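Local atomic coordinates of aspartate aminotransferase (Giardia lamblia, PDB entry 3MEB), a protein that probably catalyses the transfer of the amino group of L-aspartate to 2-oxoglutarate, giving oxaloacetate and L-glutamate, with pyridoxal 5'-phosphate as cofactor. Residues A[81-85]-A[86-90]; A[330-333]-A[334-338]; A[418-422]-A[423-427]. All blocks are in the same frame, centred on the assembly; numbering follows the deposited sequence.

Contacts 1 and 2 are neighbours, their centres about 14 Å apart: the loop 81-90 lies against helix 327-337, and Y331 OH probably makes a hydrogen bond of 2.6 Å to N87 O. Contact 3 stands apart, its centre about 38 Å from that of contact 1 and about 29 Å from that of contact 2. Each contact has a side chain within about 11 Å of a bound pyridoxal phosphate: K88 and V333 at about 11 Å, S421 at about 10 Å. Y90 of contact 1 is itself a cofactor-binding residue. Contact 1 faces the second subunit, contact 2 is a turn of buried helix, and contact 3 brings R419 to a sulfate that K277 also binds.

Contact 1 of 3, residues A[81-85]-A[86-90]; sequences SDLSK and YNKEY
An Asx motif on D82 and an inverse gamma turn centred on Y86 shape this surface loop between helices 70-81 and 97-108. The backbone closes first: Y86 N gives a hydrogen bond to D82 O, 2.9 Å long with an N-H...O angle of 162°. Within the same turn D82 OD1 grips two amides, S84 N at 2.9 Å nearly along its C-O axis and K85 N at 2.9 Å from above the carboxylate plane. The gamma turn follows, with a weak bond of 3.2 Å from N87 N to K85 O. N87 OD1 then accepts from E89 N at 3.0 Å, a second Asx turn, and a water donates to S84 O and accepts a weak bond from N87 ND2. Among the side chains, K85 and Y86 run side by side. K85 has CG anti to its backbone N (chi1 -173°), which lays CG over one face of the Y86 ring, 4.2 Å from the centroid, a CH-pi contact; D82 O sits at the ring edge. I78 and I79 of helix 70-81 touch the Y86 side chain, and Y331 meets its ring edge-to-face. Y90, a cofactor-binding residue of this protein, packs on K277 of the second subunit and bonds a sulfate through OH, consistent with service to that subunit's site. Two amides on one carboxylate oxygen and the further turn bonds thus satisfy the N-H groups of S84 to N87 and E89 locally, while K88 directs its charge to E76 and E284, and E89 to R60, of the second subunit.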
loop_
_atom_site.group_PDB
_atom_site.type_symbol
_atom_site.label_atom_id
_atom_site.label_comp_id
_atom_site.label_asym_id
_atom_site.label_seq_id
_atom_site.Cartn_x
_atom_site.Cartn_y
_atom_site.Cartn_z
ATOM N N SER A 81 17.490 15.807 5.280
ATOM C CA SER A 81 18.524 16.448 6.111
ATOM C C SER A 81 18.388 16.195 7.621
ATOM O O SER A 81 19.371 16.367 8.362
ATOM C CB SER A 81 18.523 17.950 5.874
ATOM O OG SER A 81 18.902 18.215 4.538
ATOM N N ASP A 82 17.178 15.863 8.079
ATOM C CA ASP A 82 16.953 15.584 9.503
ATOM C C ASP A 82 16.047 14.369 9.605
ATOM O O ASP A 82 14.827 14.492 9.531
ATOM C CB ASP A 82 16.305 16.784 10.200
ATOM C CG ASP A 82 16.061 16.555 11.672
ATOM O OD1 ASP A 82 16.184 15.404 12.151
ATOM O OD2 ASP A 82 15.751 17.540 12.374
ATOM N N LEU A 83 16.652 13.204 9.792
ATOM C CA LEU A 83 15.890 11.943 9.885
ATOM C C LEU A 83 15.414 11.643 11.307
ATOM O O LEU A 83 14.803 10.592 11.532
ATOM C CB LEU A 83 16.733 10.768 9.363
ATOM C CG LEU A 83 17.208 10.927 7.910
ATOM C CD1 LEU A 83 18.160 9.815 7.443
ATOM C CD2 LEU A 83 15.983 11.056 6.960
ATOM N N SER A 84 15.705 12.527 12.263
ATOM C CA SER A 84 15.079 12.467 13.577
ATOM C C SER A 84 13.706 13.125 13.502
ATOM O O SER A 84 12.714 12.542 13.905
ATOM C CB SER A 84 15.948 13.134 14.644
ATOM O OG SER A 84 17.066 12.297 14.904
ATOM N N LYS A 85 13.643 14.298 12.901
ATOM C CA LYS A 85 12.355 14.981 12.661
ATOM C C LYS A 85 11.531 14.156 11.669
ATOM O O LYS A 85 10.394 13.768 11.944
ATOM C CB LYS A 85 12.626 16.396 12.118
ATOM C CG LYS A 85 11.380 17.336 11.957
ATOM C CD LYS A 85 11.749 18.745 11.503
ATOM C CE LYS A 85 12.473 19.596 12.567
ATOM N NZ LYS A 85 13.043 20.892 12.011
ATOM N N TYR A 86 12.129 13.848 10.523
ATOM C CA TYR A 86 11.469 13.065 9.497
ATOM C C TYR A 86 11.899 11.608 9.642
ATOM O O TYR A 86 12.608 11.060 8.792
ATOM C CB TYR A 86 11.765 13.653 8.102
ATOM C CG TYR A 86 11.195 15.040 7.972
ATOM C CD1 TYR A 86 9.842 15.225 7.716
ATOM C CD2 TYR A 86 11.974 16.177 8.175
ATOM C CE1 TYR A 86 9.271 16.491 7.627
ATOM C CE2 TYR A 86 11.398 17.474 8.103
ATOM C CZ TYR A 86 10.044 17.611 7.813
ATOM O OH TYR A 86 9.414 18.839 7.725
ATOM N N ASN A 87 11.439 11.001 10.735
ATOM C CA ASN A 87 11.857 9.675 11.116
ATOM C C ASN A 87 11.095 8.627 10.310
ATOM O O ASN A 87 10.223 8.983 9.507
ATOM C CB ASN A 87 11.728 9.461 12.635
ATOM C CG ASN A 87 10.298 9.344 13.118
ATOM O OD1 ASN A 87 9.423 8.840 12.428
ATOM N ND2 ASN A 87 10.069 9.776 14.372
ATOM N N LYS A 88 11.444 7.351 10.507
ATOM C CA LYS A 88 10.888 6.267 9.710
ATOM C C LYS A 88 9.981 5.367 10.532
ATOM O O LYS A 88 9.810 4.200 10.187
ATOM C CB LYS A 88 12.046 5.466 9.063
ATOM C CG LYS A 88 12.830 6.363 8.082
ATOM C CD LYS A 88 13.774 5.609 7.159
ATOM C CE LYS A 88 14.660 6.602 6.358
ATOM N NZ LYS A 88 13.815 7.431 5.486
ATOM N N GLU A 89 9.424 5.902 11.616
ATOM C CA GLU A 89 8.535 5.136 12.467
ATOM C C GLU A 89 7.190 5.004 11.820
ATOM O O GLU A 89 6.882 5.692 10.832
ATOM C CB GLU A 89 8.409 5.770 13.853
ATOM C CG GLU A 89 9.770 5.988 14.574
ATOM C CD GLU A 89 10.552 4.676 14.695
ATOM O OE1 GLU A 89 9.936 3.715 15.184
ATOM O OE2 GLU A 89 11.730 4.611 14.285
ATOM N N TYR A 90 6.392 4.090 12.338
ATOM C CA TYR A 90 5.056 3.923 11.807
ATOM C C TYR A 90 4.321 5.273 11.963
ATOM O O TYR A 90 4.324 5.835 13.051
ATOM C CB TYR A 90 4.283 2.868 12.562
ATOM C CG TYR A 90 4.728 1.433 12.389
ATOM C CD1 TYR A 90 4.732 0.816 11.127
ATOM C CD2 TYR A 90 5.096 0.670 13.498
ATOM C CE1 TYR A 90 5.088 -0.534 10.975
ATOM C CE2 TYR A 90 5.452 -0.679 13.361
ATOM C CZ TYR A 90 5.454 -1.263 12.101
ATOM O OH TYR A 90 5.827 -2.564 11.992
HETATM O O HOH W 1 12.782 10.633 16.182
#

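Contact 2 of 3, residues A[330-333]-A[334-338]; sequences AYIV and QVIVH
Backbone hydrogen bonds come first: Q334 N to A330 O, V335 N to Y331 O, I336 N to I332 O and V337 N to V333 O, each from residue i+4 back to residue i, span 2.9 to 3.1 Å. Apolar packing follows the same spacing. I332 and I336 lie side by side with CG2 of I332 3.8 Å from CD1 of I336, whereas V333 CG1 and V337 CG2 stay 4.3 Å apart. All this belongs to the last turns of helix 327-337, a buried alpha-helix packed between helices 70-81, 97-108 and 340-370: I332 touches I79, V335 touches I78 and L342, I336 touches F346 and V337 touches A102. I332 also reaches K88 of the second subunit. The side chain of Q334 packs back along the helix. Its CG stands between backbone N and carbonyl carbon (chi1 82°), which brings CG to within 3.4 Å of A330 O and carries the extended chain back alongside Y331. There NE2 comes to the edge of the Y331 ring, 4.1 Å from CD1, with amide and ring planes 82° apart. F96 lies against both residues, its ring nearly parallel to that of Y331.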
loop_
_atom_site.group_PDB
_atom_site.type_symbol
_atom_site.label_atom_id
_atom_site.label_comp_id
_atom_site.label_asym_id
_atom_site.label_seq_id
_atom_site.Cartn_x
_atom_site.Cartn_y
_atom_site.Cartn_z
ATOM N N ALA A 330 3.989 11.486 1.860
ATOM C CA ALA A 330 3.228 12.332 2.830
ATOM C C ALA A 330 4.082 13.492 3.343
ATOM O O ALA A 330 3.609 14.634 3.460
ATOM C CB ALA A 330 2.760 11.504 4.030
ATOM N N TYR A 331 5.313 13.186 3.686
ATOM C CA TYR A 331 6.310 14.205 4.068
ATOM C C TYR A 331 6.512 15.248 2.961
ATOM O O TYR A 331 6.448 16.480 3.197
ATOM C CB TYR A 331 7.639 13.510 4.397
ATOM C CG TYR A 331 7.781 12.807 5.755
ATOM C CD1 TYR A 331 7.062 13.204 6.877
ATOM C CD2 TYR A 331 8.740 11.794 5.925
ATOM C CE1 TYR A 331 7.257 12.572 8.133
ATOM C CE2 TYR A 331 8.939 11.177 7.138
ATOM C CZ TYR A 331 8.202 11.550 8.246
ATOM O OH TYR A 331 8.457 10.912 9.449
ATOM N N ILE A 332 6.672 14.792 1.718
ATOM C CA ILE A 332 6.885 15.759 0.628
ATOM C C ILE A 332 5.690 16.716 0.506
ATOM O O ILE A 332 5.867 17.931 0.479
ATOM C CB ILE A 332 7.216 15.053 -0.712
ATOM C CG1 ILE A 332 8.562 14.285 -0.548
ATOM C CG2 ILE A 332 7.282 16.049 -1.918
ATOM C CD1 ILE A 332 8.857 13.345 -1.725
ATOM N N VAL A 333 4.480 16.157 0.433
ATOM C CA VAL A 333 3.281 16.960 0.254
ATOM C C VAL A 333 3.064 17.968 1.381
ATOM O O VAL A 333 2.775 19.155 1.127
ATOM C CB VAL A 333 2.038 16.058 0.081
ATOM C CG1 VAL A 333 0.743 16.880 0.063
ATOM C CG2 VAL A 333 2.190 15.218 -1.156
ATOM N N GLN A 334 3.211 17.523 2.625
ATOM C CA GLN A 334 2.959 18.385 3.751
ATOM C C GLN A 334 4.015 19.496 3.848
ATOM O O GLN A 334 3.695 20.640 4.174
ATOM C CB GLN A 334 2.856 17.555 5.047
ATOM C CG GLN A 334 4.144 17.150 5.720
ATOM C CD GLN A 334 3.856 16.243 6.900
ATOM O OE1 GLN A 334 2.901 15.453 6.857
ATOM N NE2 GLN A 334 4.646 16.369 7.970
ATOM N N VAL A 335 5.265 19.150 3.555
ATOM C CA VAL A 335 6.349 20.150 3.594
ATOM C C VAL A 335 6.121 21.279 2.543
ATOM O O VAL A 335 6.362 22.474 2.809
ATOM C CB VAL A 335 7.728 19.476 3.428
ATOM C CG1 VAL A 335 8.850 20.536 3.052
ATOM C CG2 VAL A 335 8.096 18.685 4.729
ATOM N N ILE A 336 5.692 20.897 1.357
ATOM C CA ILE A 336 5.370 21.844 0.301
ATOM C C ILE A 336 4.180 22.724 0.721
ATOM O O ILE A 336 4.265 23.963 0.710
ATOM C CB ILE A 336 5.075 21.124 -1.053
ATOM C CG1 ILE A 336 6.380 20.534 -1.622
ATOM C CG2 ILE A 336 4.463 22.116 -2.067
ATOM C CD1 ILE A 336 6.251 19.579 -2.817
ATOM N N VAL A 337 3.076 22.083 1.083
ATOM C CA VAL A 337 1.813 22.813 1.273
ATOM C C VAL A 337 1.838 23.818 2.446
ATOM O O VAL A 337 1.231 24.887 2.384
ATOM C CB VAL A 337 0.628 21.836 1.387
ATOM C CG1 VAL A 337 -0.644 22.568 1.882
ATOM C CG2 VAL A 337 0.403 21.179 0.052
ATOM N N HIS A 338 2.583 23.507 3.493
ATOM C CA HIS A 338 2.634 24.379 4.674
ATOM C C HIS A 338 3.764 25.406 4.624
ATOM O O HIS A 338 3.963 26.127 5.594
ATOM C CB HIS A 338 2.769 23.503 5.939
ATOM C CG HIS A 338 1.543 22.684 6.215
ATOM N ND1 HIS A 338 0.459 23.196 6.891
ATOM C CD2 HIS A 338 1.225 21.408 5.896
ATOM C CE1 HIS A 338 -0.468 22.258 6.995
ATOM N NE2 HIS A 338 -0.029 21.163 6.393
#

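Contact 3 of 3, residues A[418-422]-A[423-427]; sequences GRMSM and CGLTE. With SO4 (sulfate ion), chain C; EDO (1,2-ethanediol), chain F.
The guanidinium of R419 is the flat group of this region: sulfate O1 lies at its edge near the plane, and F392 meets it in a cation-pi contact. NH1 gives a hydrogen bond of 2.8 Å to sulfate O1, and NH2 a hydrogen bond of 2.8 Å to sulfate O2, a two-pronged grip. N213 OD1 and the carbonyl of G55 take further N-H groups of R419, and W155, N213, G57 and K277 also bond the sulfate. Past strand 419-421 the chain turns in a short 3-10 segment. G424 N bonds S421 O at 3.2 Å and L425 N bonds M422 O at 3.1 Å, the i+3 to i hydrogen bonds of the 3-10 turn. Here M422 and L425 run side by side; M422 bends at chi2 (-46°), and its CE touches L425 CD1 at 3.7 Å. M420 SD adds a looser contact to the same CD1, 4.5 Å away. Helix 340-370 supplies R361 against M422 and M360 against L425, and V433 of helix 430-443 also touches L425. S421 OG lies 2.8 Å from O2 of an ethanediol and makes a weak hydrogen bond with V56 O, while C423 CB is 3.4 Å from the same O2. Ethanediol and sulfate both probably come from the crystallisation liquor. The sulfate is held in a way consistent with how a substrate carboxylate would bind: in aminotransferases of this family the corresponding arginine holds the alpha-carboxylate, and R419, fixed in direction by N213 and G55, probably does so here.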
loop_
_atom_site.group_PDB
_atom_site.type_symbol
_atom_site.label_atom_id
_atom_site.label_comp_id
_atom_site.label_asym_id
_atom_site.label_seq_id
_atom_site.Cartn_x
_atom_site.Cartn_y
_atom_site.Cartn_z
ATOM N N GLY A 418 -6.987 4.457 -28.898
ATOM C CA GLY A 418 -5.757 5.119 -29.251
ATOM C C GLY A 418 -5.453 6.286 -28.323
ATOM O O GLY A 418 -5.043 7.354 -28.787
ATOM N N ARG A 419 -5.663 6.094 -27.028
ATOM C CA ARG A 419 -5.348 7.106 -26.040
ATOM C C ARG A 419 -3.857 7.458 -26.141
ATOM O O ARG A 419 -3.007 6.575 -26.139
ATOM C CB ARG A 419 -5.701 6.625 -24.631
ATOM C CG ARG A 419 -5.678 7.744 -23.604
ATOM C CD ARG A 419 -5.698 7.272 -22.170
ATOM N NE ARG A 419 -4.399 6.799 -21.709
ATOM C CZ ARG A 419 -4.148 6.337 -20.486
ATOM N NH1 ARG A 419 -5.101 6.303 -19.549
ATOM N NH2 ARG A 419 -2.929 5.892 -20.196
ATOM N N MET A 420 -3.563 8.740 -26.282
ATOM C CA MET A 420 -2.205 9.230 -26.376
ATOM C C MET A 420 -1.862 10.178 -25.221
ATOM O O MET A 420 -2.600 11.150 -24.971
ATOM C CB MET A 420 -2.013 9.938 -27.716
ATOM C CG MET A 420 -0.681 10.692 -27.905
ATOM S SD MET A 420 -0.679 11.821 -29.330
ATOM C CE MET A 420 -0.703 10.581 -30.639
ATOM N N SER A 421 -0.754 9.890 -24.536
ATOM C CA SER A 421 -0.232 10.756 -23.509
ATOM C C SER A 421 0.618 11.815 -24.160
ATOM O O SER A 421 1.691 11.559 -24.614
ATOM C CB SER A 421 0.604 10.013 -22.494
ATOM O OG SER A 421 1.144 10.953 -21.585
ATOM N N MET A 422 0.109 13.033 -24.129
ATOM C CA MET A 422 0.727 14.171 -24.786
ATOM C C MET A 422 2.055 14.524 -24.145
ATOM O O MET A 422 2.899 15.138 -24.794
ATOM C CB MET A 422 -0.252 15.350 -24.701
ATOM C CG MET A 422 -1.613 15.072 -25.364
ATOM S SD MET A 422 -1.489 14.318 -26.978
ATOM C CE MET A 422 -1.446 15.758 -28.067
ATOM N N CYS A 423 2.220 14.128 -22.876
ATOM C CA CYS A 423 3.443 14.320 -22.074
ATOM C C CYS A 423 4.689 13.678 -22.674
ATOM O O CYS A 423 5.814 14.115 -22.421
ATOM C CB CYS A 423 3.233 13.655 -20.692
ATOM S SG CYS A 423 2.006 14.394 -19.618
ATOM N N GLY A 424 4.492 12.640 -23.487
ATOM C CA GLY A 424 5.610 12.009 -24.216
ATOM C C GLY A 424 6.095 12.714 -25.483
ATOM O O GLY A 424 7.109 12.302 -26.064
ATOM N N LEU A 425 5.406 13.781 -25.903
ATOM C CA LEU A 425 5.799 14.544 -27.078
ATOM C C LEU A 425 6.791 15.601 -26.696
ATOM O O LEU A 425 6.752 16.123 -25.575
ATOM C CB LEU A 425 4.611 15.217 -27.719
ATOM C CG LEU A 425 3.498 14.284 -28.180
ATOM C CD1 LEU A 425 2.212 15.109 -28.385
ATOM C CD2 LEU A 425 3.858 13.559 -29.454
ATOM N N THR A 426 7.665 15.920 -27.641
ATOM C CA THR A 426 8.655 16.974 -27.496
ATOM C C THR A 426 8.766 17.761 -28.784
ATOM O O THR A 426 8.255 17.370 -29.815
ATOM C CB THR A 426 10.044 16.404 -27.117
ATOM O OG1 THR A 426 10.581 15.588 -28.188
ATOM C CG2 THR A 426 9.923 15.576 -25.838
ATOM N N GLU A 427 9.458 18.882 -28.731
ATOM C CA GLU A 427 9.748 19.607 -29.950
ATOM C C GLU A 427 10.481 18.736 -30.977
ATOM O O GLU A 427 10.274 18.886 -32.180
ATOM C CB GLU A 427 10.548 20.874 -29.640
ATOM C CG GLU A 427 9.817 21.785 -28.662
ATOM C CD GLU A 427 9.758 23.225 -29.120
ATOM O OE1 GLU A 427 10.852 23.855 -29.263
ATOM O OE2 GLU A 427 8.604 23.705 -29.322
HETATM S S SO4 C . -2.830 6.179 -16.473
HETATM O O1 SO4 C . -4.243 6.163 -16.914
HETATM O O2 SO4 C . -1.901 5.970 -17.575
HETATM O O3 SO4 C . -2.585 7.439 -15.811
HETATM O O4 SO4 C . -2.703 5.109 -15.509
HETATM C C1 EDO F . 5.440 8.710 -20.614
HETATM O O1 EDO F . 4.594 7.671 -20.082
HETATM C C2 EDO F . 4.628 9.696 -21.443
HETATM O O2 EDO F . 3.620 10.242 -20.605
#